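Local coordinates for invasion-associated protein B (Bartonella henselae, PDB 3DTD) that is of unknown molecular function but belongs to the invasion-associated locus B family and probably takes part in bacterial invasion of host cells, at residues V44-R49 against A61-V65. Numbering follows the deposited sequence.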
loop_
_atom_site.group_PDB
_atom_site.type_symbol
_atom_site.label_atom_id
_atom_site.label_comp_id
_atom_site.label_asym_id
_atom_site.label_seq_id
_atom_site.Cartn_x
_atom_site.Cartn_y
_atom_site.Cartn_z
ATOM N N VAL C 44 23.526 1.768 -34.176
ATOM C CA VAL C 44 24.482 2.501 -33.355
ATOM C C VAL C 44 24.772 1.703 -32.083
ATOM O O VAL C 44 23.865 1.344 -31.332
ATOM C CB VAL C 44 23.977 3.936 -33.016
ATOM C CG1 VAL C 44 24.931 4.650 -32.056
ATOM C CG2 VAL C 44 23.803 4.763 -34.286
ATOM N N CYS C 45 26.048 1.426 -31.855
ATOM C CA CYS C 45 26.470 0.675 -30.687
ATOM C C CYS C 45 27.261 1.559 -29.743
ATOM O O CYS C 45 28.147 2.299 -30.164
ATOM C CB CYS C 45 27.291 -0.543 -31.105
ATOM S SG CYS C 45 26.363 -1.720 -32.104
ATOM N N PHE C 46 26.925 1.490 -28.463
ATOM C CA PHE C 46 27.629 2.277 -27.463
ATOM C C PHE C 46 28.262 1.447 -26.350
ATOM O O PHE C 46 27.825 0.341 -26.038
ATOM C CB PHE C 46 26.770 3.435 -26.915
ATOM C CG PHE C 46 25.472 3.008 -26.281
ATOM C CD1 PHE C 46 25.378 2.856 -24.900
ATOM C CD2 PHE C 46 24.331 2.800 -27.058
ATOM C CE1 PHE C 46 24.174 2.475 -24.300
ATOM C CE2 PHE C 46 23.124 2.413 -26.471
ATOM C CZ PHE C 46 23.046 2.254 -25.086
ATOM N N MET C 47 29.302 2.028 -25.768
ATOM C CA MET C 47 30.177 1.407 -24.795
ATOM C C MET C 47 29.957 2.158 -23.497
ATOM O O MET C 47 30.125 3.374 -23.462
ATOM C CB MET C 47 31.595 1.662 -25.272
ATOM C CG MET C 47 32.628 0.667 -24.912
ATOM S SD MET C 47 34.197 1.207 -25.632
ATOM C CE MET C 47 35.188 0.936 -24.184
ATOM N N HIS C 48 29.578 1.467 -22.428
ATOM C CA HIS C 48 29.222 2.184 -21.198
ATOM C C HIS C 48 29.622 1.525 -19.886
ATOM O O HIS C 48 29.840 0.321 -19.820
ATOM C CB HIS C 48 27.735 2.567 -21.186
ATOM C CG HIS C 48 26.806 1.399 -21.274
ATOM N ND1 HIS C 48 26.187 0.859 -20.169
ATOM C CD2 HIS C 48 26.395 0.664 -22.334
ATOM C CE1 HIS C 48 25.426 -0.151 -20.546
ATOM N NE2 HIS C 48 25.538 -0.293 -21.853
ATOM N N ARG C 49 29.714 2.358 -18.851
ATOM C CA ARG C 49 30.156 1.972 -17.517
ATOM C C ARG C 49 29.550 2.920 -16.469
ATOM O O ARG C 49 29.589 4.139 -16.635
ATOM C CB ARG C 49 31.690 2.019 -17.452
ATOM C CG ARG C 49 32.294 1.966 -16.055
ATOM C CD ARG C 49 32.620 0.543 -15.653
ATOM N NE ARG C 49 32.760 0.394 -14.207
ATOM C CZ ARG C 49 32.182 -0.562 -13.484
ATOM N NH1 ARG C 49 31.426 -1.492 -14.055
ATOM N NH2 ARG C 49 32.384 -0.591 -12.179
ATOM N N ALA C 61 28.999 8.075 -14.383
ATOM C CA ALA C 61 28.709 7.208 -15.521
ATOM C C ALA C 61 29.441 7.698 -16.772
ATOM O O ALA C 61 29.738 8.882 -16.906
ATOM C CB ALA C 61 27.202 7.134 -15.773
ATOM N N MET C 62 29.744 6.775 -17.678
ATOM C CA MET C 62 30.418 7.109 -18.925
ATOM C C MET C 62 29.804 6.312 -20.063
ATOM O O MET C 62 29.640 5.107 -19.946
ATOM C CB MET C 62 31.926 6.841 -18.818
ATOM C CG MET C 62 32.702 7.064 -20.120
ATOM S SD MET C 62 34.486 7.230 -19.928
ATOM C CE MET C 62 34.549 8.884 -19.263
ATOM N N SER C 63 29.451 6.997 -21.148
ATOM C CA SER C 63 28.915 6.353 -22.346
ATOM C C SER C 63 29.665 6.863 -23.570
ATOM O O SER C 63 29.883 8.065 -23.712
ATOM C CB SER C 63 27.413 6.615 -22.480
ATOM O OG SER C 63 26.807 5.677 -23.357
ATOM N N VAL C 64 30.052 5.942 -24.451
ATOM C CA VAL C 64 31.023 6.229 -25.506
ATOM C C VAL C 64 30.686 5.513 -26.827
ATOM O O VAL C 64 30.259 4.358 -26.822
ATOM C CB VAL C 64 32.476 5.942 -24.983
ATOM C CG1 VAL C 64 33.310 5.108 -25.944
ATOM C CG2 VAL C 64 33.172 7.240 -24.596
ATOM N N VAL C 65 30.834 6.231 -27.942
ATOM C CA VAL C 65 30.671 5.663 -29.284
ATOM C C VAL C 65 31.946 5.798 -30.113
ATOM O O VAL C 65 32.779 6.671 -29.855
ATOM C CB VAL C 65 29.476 6.286 -30.077
ATOM C CG1 VAL C 65 28.151 5.914 -29.444
ATOM C CG2 VAL C 65 29.612 7.806 -30.211
#
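Two adjacent antiparallel strands of a beta hairpin pair here through their backbones, 44-49 on strand 42-52 and 61-65 on strand 58-66, in the middle of the larger antiparallel sheet. The segment axes come within 4.5 Å at 153°. Two hydrogen-bonded pairs carry the ladder: M47 N to V64 O (2.7 Å) is returned by V64 N to M47 O (2.8 Å), and R49 N to M62 O (3.0 Å) by M62 N to R49 O (2.8 Å). Between them H48 and S63 form a non-hydrogen-bonded pair, where the chains draw together to a CA-CA distance of 4.3 Å and H48 CA makes a CA-H...O contact with M62 O (3.2 Å).

Alternation along the strands divides the side chains between two faces. M47, R49, M62 and V64 start toward one face, where M47 CB packs on V64 CG1 at 3.9 Å; H48 and S63 lie on the other, with the F46 ring reaching S63 OG through CD1 at 3.5 Å. Beyond the last bonded pair, V65 CG1 packs against F46 CB at 3.8 Å, prolonging the contact by apolar packing.

The face bearing M47 and V64 is the buried one: M47 meets F155, A158 and L162 of helix 155-168, while M62 and V64 reach I115 of strand 110-117. R49 forms a salt bridge with E51, and H48 NE2 hydrogen-bonds N35. Strand 32-39 flanks 44-49, joined to it also by the C36-C45 disulfide, and strand 72-78 flanks 61-65, so both hairpin strands are interior to the sheet.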